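Nidogen-1 (PDB 1GL4) is a sulfated basement-membrane glycoprotein that binds laminin, collagen IV and perlecan, the last through the G2 beta-barrel domain present in this fragment. Local coordinates at residues Ser78-Ile91 and Pro107-Glu119. Numbering follows the deposited sequence.
Sequences SYVVMNHGRSYTAI and PIGGIIGWMFAVE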
loop_
_atom_site.group_PDB
_atom_site.type_symbol
_atom_site.label_atom_id
_atom_site.label_comp_id
_atom_site.label_asym_id
_atom_site.label_seq_id
_atom_site.Cartn_x
_atom_site.Cartn_y
_atom_site.Cartn_z
ATOM N N SER A 78 5.384 -3.584 3.926
ATOM C CA SER A 78 4.675 -3.320 2.682
ATOM C C SER A 78 5.616 -3.473 1.481
ATOM O O SER A 78 6.797 -3.142 1.568
ATOM C CB SER A 78 4.074 -1.912 2.740
ATOM O OG SER A 78 3.156 -1.690 1.691
ATOM N N TYR A 79 5.083 -3.977 0.369
ATOM C CA TYR A 79 5.857 -4.212 -0.855
ATOM C C TYR A 79 5.170 -3.574 -2.078
ATOM O O TYR A 79 3.938 -3.643 -2.225
ATOM C CB TYR A 79 5.994 -5.734 -1.076
ATOM C CG TYR A 79 6.972 -6.181 -2.155
ATOM C CD1 TYR A 79 8.294 -6.495 -1.836
ATOM C CD2 TYR A 79 6.571 -6.303 -3.487
ATOM C CE1 TYR A 79 9.196 -6.922 -2.816
ATOM C CE2 TYR A 79 7.468 -6.731 -4.483
ATOM C CZ TYR A 79 8.776 -7.037 -4.134
ATOM O OH TYR A 79 9.670 -7.467 -5.090
ATOM N N VAL A 80 5.970 -2.948 -2.944
ATOM C CA VAL A 80 5.472 -2.320 -4.169
ATOM C C VAL A 80 6.567 -2.296 -5.230
ATOM O O VAL A 80 7.756 -2.327 -4.904
ATOM C CB VAL A 80 5.042 -0.849 -3.942
ATOM C CG1 VAL A 80 3.885 -0.774 -2.983
ATOM C CG2 VAL A 80 6.216 -0.052 -3.406
ATOM N N VAL A 81 6.166 -2.246 -6.496
ATOM C CA VAL A 81 7.117 -2.158 -7.594
ATOM C C VAL A 81 6.822 -0.845 -8.320
ATOM O O VAL A 81 5.701 -0.629 -8.795
ATOM C CB VAL A 81 6.969 -3.326 -8.598
ATOM C CG1 VAL A 81 7.959 -3.137 -9.752
ATOM C CG2 VAL A 81 7.238 -4.659 -7.899
ATOM N N MET A 82 7.820 0.030 -8.410
ATOM C CA MET A 82 7.620 1.316 -9.067
ATOM C C MET A 82 6.969 1.159 -10.439
ATOM O O MET A 82 7.370 0.311 -11.244
ATOM C CB MET A 82 8.951 2.069 -9.220
ATOM C CG MET A 82 9.705 2.319 -7.914
ATOM S SD MET A 82 8.778 3.221 -6.641
ATOM C CE MET A 82 8.164 4.669 -7.598
ATOM N N ASN A 83 5.953 1.981 -10.682
ATOM C CA ASN A 83 5.213 2.006 -11.940
ATOM C C ASN A 83 4.198 0.875 -12.141
ATOM O O ASN A 83 3.555 0.806 -13.190
ATOM C CB ASN A 83 6.183 2.053 -13.130
ATOM C CG ASN A 83 5.628 2.842 -14.306
ATOM O OD1 ASN A 83 6.193 2.824 -15.400
ATOM N ND2 ASN A 83 4.522 3.547 -14.085
ATOM N N HIS A 84 4.051 -0.014 -11.161
ATOM C CA HIS A 84 3.063 -1.087 -11.284
ATOM C C HIS A 84 1.735 -0.638 -10.667
ATOM O O HIS A 84 0.663 -1.046 -11.111
ATOM C CB HIS A 84 3.538 -2.375 -10.597
ATOM C CG HIS A 84 4.542 -3.154 -11.395
ATOM N ND1 HIS A 84 4.717 -4.514 -11.247
ATOM C CD2 HIS A 84 5.451 -2.757 -12.320
ATOM C CE1 HIS A 84 5.689 -4.921 -12.044
ATOM N NE2 HIS A 84 6.152 -3.875 -12.705
ATOM N N GLY A 85 1.826 0.186 -9.628
ATOM C CA GLY A 85 0.638 0.710 -8.974
ATOM C C GLY A 85 -0.058 -0.139 -7.919
ATOM O O GLY A 85 -1.098 0.271 -7.397
ATOM N N ARG A 86 0.486 -1.304 -7.583
ATOM C CA ARG A 86 -0.166 -2.139 -6.578
ATOM C C ARG A 86 0.623 -2.230 -5.269
ATOM O O ARG A 86 1.799 -2.591 -5.264
ATOM C CB ARG A 86 -0.417 -3.537 -7.146
ATOM C CG ARG A 86 -1.385 -4.388 -6.318
ATOM C CD ARG A 86 -1.943 -5.546 -7.144
ATOM N NE ARG A 86 -2.812 -6.430 -6.367
ATOM C CZ ARG A 86 -3.996 -6.088 -5.865
ATOM N NH1 ARG A 86 -4.486 -4.867 -6.049
ATOM N NH2 ARG A 86 -4.693 -6.978 -5.167
ATOM N N SER A 87 -0.025 -1.892 -4.158
ATOM C CA SER A 87 0.640 -1.955 -2.861
ATOM C C SER A 87 0.077 -3.102 -2.034
ATOM O O SER A 87 -1.143 -3.265 -1.928
ATOM C CB SER A 87 0.479 -0.634 -2.102
ATOM O OG SER A 87 -0.880 -0.366 -1.812
ATOM N N TYR A 88 0.977 -3.898 -1.463
ATOM C CA TYR A 88 0.610 -5.047 -0.637
ATOM C C TYR A 88 1.108 -4.793 0.784
ATOM O O TYR A 88 2.307 -4.617 1.001
ATOM C CB TYR A 88 1.266 -6.324 -1.168
ATOM C CG TYR A 88 0.987 -6.649 -2.621
ATOM C CD1 TYR A 88 1.608 -5.939 -3.649
ATOM C CD2 TYR A 88 0.137 -7.704 -2.968
ATOM C CE1 TYR A 88 1.400 -6.276 -4.990
ATOM C CE2 TYR A 88 -0.080 -8.051 -4.304
ATOM C CZ TYR A 88 0.559 -7.331 -5.310
ATOM O OH TYR A 88 0.359 -7.669 -6.632
ATOM N N THR A 89 0.201 -4.781 1.756
ATOM C CA THR A 89 0.597 -4.519 3.137
ATOM C C THR A 89 0.221 -5.640 4.106
ATOM O O THR A 89 -0.874 -6.205 4.028
ATOM C CB THR A 89 -0.031 -3.190 3.646
ATOM O OG1 THR A 89 0.397 -2.104 2.813
ATOM C CG2 THR A 89 0.391 -2.909 5.086
ATOM N N ALA A 90 1.145 -5.961 5.010
ATOM C CA ALA A 90 0.928 -6.996 6.023
ATOM C C ALA A 90 1.202 -6.408 7.403
ATOM O O ALA A 90 2.210 -5.729 7.611
ATOM C CB ALA A 90 1.847 -8.183 5.779
ATOM N N ILE A 91 0.302 -6.673 8.342
ATOM C CA ILE A 91 0.450 -6.175 9.698
ATOM C C ILE A 91 0.257 -7.373 10.621
ATOM O O ILE A 91 -0.839 -7.918 10.717
ATOM C CB ILE A 91 -0.603 -5.082 9.983
ATOM C CG1 ILE A 91 -0.451 -3.954 8.952
ATOM C CG2 ILE A 91 -0.442 -4.560 11.405
ATOM C CD1 ILE A 91 -1.546 -2.891 8.982
ATOM N N PRO A 107 -7.406 1.986 4.160
ATOM C CA PRO A 107 -6.588 3.200 4.042
ATOM C C PRO A 107 -5.350 3.222 4.943
ATOM O O PRO A 107 -4.478 4.081 4.787
ATOM C CB PRO A 107 -7.577 4.313 4.379
ATOM C CG PRO A 107 -8.854 3.785 3.808
ATOM C CD PRO A 107 -8.834 2.340 4.281
ATOM N N ILE A 108 -5.275 2.296 5.896
ATOM C CA ILE A 108 -4.101 2.220 6.759
ATOM C C ILE A 108 -2.925 1.898 5.838
ATOM O O ILE A 108 -1.839 2.459 5.978
ATOM C CB ILE A 108 -4.247 1.110 7.833
ATOM C CG1 ILE A 108 -5.179 1.586 8.950
ATOM C CG2 ILE A 108 -2.883 0.746 8.410
ATOM C CD1 ILE A 108 -5.464 0.515 10.000
ATOM N N GLY A 109 -3.158 1.000 4.886
ATOM C CA GLY A 109 -2.126 0.637 3.935
ATOM C C GLY A 109 -2.281 1.458 2.665
ATOM O O GLY A 109 -1.325 1.652 1.915
ATOM N N GLY A 110 -3.494 1.951 2.437
ATOM C CA GLY A 110 -3.776 2.751 1.257
ATOM C C GLY A 110 -2.906 3.983 1.030
ATOM O O GLY A 110 -2.757 4.428 -0.110
ATOM N N ILE A 111 -2.340 4.545 2.097
ATOM C CA ILE A 111 -1.480 5.722 1.954
ATOM C C ILE A 111 -0.231 5.330 1.162
ATOM O O ILE A 111 0.348 6.147 0.446
ATOM C CB ILE A 111 -1.076 6.296 3.348
ATOM C CG1 ILE A 111 -0.249 7.573 3.182
ATOM C CG2 ILE A 111 -0.294 5.258 4.134
ATOM C CD1 ILE A 111 -1.025 8.745 2.602
ATOM N N ILE A 112 0.174 4.068 1.271
ATOM C CA ILE A 112 1.349 3.595 0.544
ATOM C C ILE A 112 1.010 3.484 -0.950
ATOM O O ILE A 112 1.874 3.665 -1.808
ATOM C CB ILE A 112 1.826 2.237 1.098
ATOM C CG1 ILE A 112 2.216 2.409 2.573
ATOM C CG2 ILE A 112 3.008 1.721 0.292
ATOM C CD1 ILE A 112 2.606 1.131 3.280
ATOM N N GLY A 113 -0.254 3.202 -1.251
ATOM C CA GLY A 113 -0.686 3.124 -2.637
ATOM C C GLY A 113 -0.665 4.523 -3.234
ATOM O O GLY A 113 -0.343 4.713 -4.408
ATOM N N TRP A 114 -1.014 5.511 -2.416
ATOM C CA TRP A 114 -1.012 6.909 -2.844
ATOM C C TRP A 114 0.429 7.327 -3.143
ATOM O O TRP A 114 0.701 7.999 -4.137
ATOM C CB TRP A 114 -1.600 7.798 -1.736
ATOM C CG TRP A 114 -1.440 9.278 -1.981
ATOM C CD1 TRP A 114 -2.158 10.049 -2.849
ATOM C CD2 TRP A 114 -0.471 10.147 -1.378
ATOM N NE1 TRP A 114 -1.697 11.348 -2.828
ATOM C CE2 TRP A 114 -0.661 11.435 -1.934
ATOM C CE3 TRP A 114 0.541 9.962 -0.424
ATOM C CZ2 TRP A 114 0.122 12.534 -1.567
ATOM C CZ3 TRP A 114 1.324 11.061 -0.056
ATOM C CH2 TRP A 114 1.109 12.328 -0.627
ATOM N N MET A 115 1.351 6.906 -2.284
ATOM C CA MET A 115 2.764 7.234 -2.451
ATOM C C MET A 115 3.356 6.729 -3.768
ATOM O O MET A 115 4.158 7.425 -4.398
ATOM C CB MET A 115 3.597 6.639 -1.310
ATOM C CG MET A 115 3.439 7.293 0.052
ATOM S SD MET A 115 4.470 6.465 1.301
ATOM C CE MET A 115 6.092 6.802 0.671
ATOM N N PHE A 116 2.969 5.521 -4.176
ATOM C CA PHE A 116 3.519 4.926 -5.393
ATOM C C PHE A 116 2.555 4.653 -6.548
ATOM O O PHE A 116 2.804 3.771 -7.370
ATOM C CB PHE A 116 4.265 3.633 -5.028
ATOM C CG PHE A 116 5.414 3.847 -4.078
ATOM C CD1 PHE A 116 5.327 3.450 -2.747
ATOM C CD2 PHE A 116 6.575 4.474 -4.512
ATOM C CE1 PHE A 116 6.381 3.678 -1.861
ATOM C CE2 PHE A 116 7.634 4.708 -3.636
ATOM C CZ PHE A 116 7.535 4.309 -2.305
ATOM N N ALA A 117 1.472 5.421 -6.629
ATOM C CA ALA A 117 0.487 5.241 -7.698
ATOM C C ALA A 117 1.121 5.432 -9.078
ATOM O O ALA A 117 2.117 6.138 -9.212
ATOM C CB ALA A 117 -0.658 6.237 -7.526
ATOM N N VAL A 118 0.544 4.805 -10.100
ATOM C CA VAL A 118 1.069 4.953 -11.458
ATOM C C VAL A 118 0.829 6.399 -11.879
ATOM O O VAL A 118 -0.305 6.878 -11.843
ATOM C CB VAL A 118 0.353 4.014 -12.452
ATOM C CG1 VAL A 118 0.863 4.270 -13.877
ATOM C CG2 VAL A 118 0.597 2.562 -12.057
ATOM N N GLU A 119 1.897 7.089 -12.269
ATOM C CA GLU A 119 1.806 8.488 -12.671
ATOM C C GLU A 119 1.329 8.641 -14.119
ATOM O O GLU A 119 1.891 8.050 -15.041
ATOM C CB GLU A 119 3.171 9.169 -12.460
ATOM C CG GLU A 119 3.653 9.106 -10.996
ATOM C CD GLU A 119 4.991 9.798 -10.746
ATOM O OE1 GLU A 119 5.971 9.512 -11.467
ATOM O OE2 GLU A 119 5.073 10.622 -9.812
HETATM O O HOH W 1 4.753 4.101 -9.407
#
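I112 and F116 meet S78, V80 and M82 where helix 107-115 lies against the inner wall of the nidogen G2 beta-barrel, a fold related to green fluorescent protein in which a helical segment runs through the barrel. The hairpin 78-91 exemplifies how an antiparallel pair divides its labour: along the two strands, alternate side chains turn inward to the helix, while Y79, implicated in perlecan binding, points away from it. Strand 86-91 and the helix run in nearly opposed directions, 148° apart.

Apolar contacts dominate. A methyl of V80, CG2, sits off-centre against the F116 ring in a CH-pi contact, 4.1 Å from its centroid. M82 supplies a Met-aromatic contact: the bend at chi2 (-57°) brings SD obliquely to the ring, 3.3 Å from F116 CD2, and the bend at chi3 (-50°) lays CE near the same carbon. An alanine in place of F116 would probably leave V80 CG2 and the M82 sulfur without their aromatic partner and open a gap between V80 and the end of the helix. Farther along, I91 CD1 meets I108 CG2 at 3.9 Å, the side chains crossing at about a right angle.

Close approach also depends on glycines: a beta carbon on G109 would collide with T89 OG1, and one on G85 with V118 CG2.

Polar links are few. One water accepts from N83 N at 2.7 Å and donates to F116 O at 2.8 Å, bridging turn and helix exit. S78 OG and T89 OG1 share a 3.0 Å hydrogen bond within the hairpin, and I112 CD1 packs tightly on S78, with T89 OG1 farther off: it lies 3.4 Å from S78 CB and 3.3 Å from S78 OG.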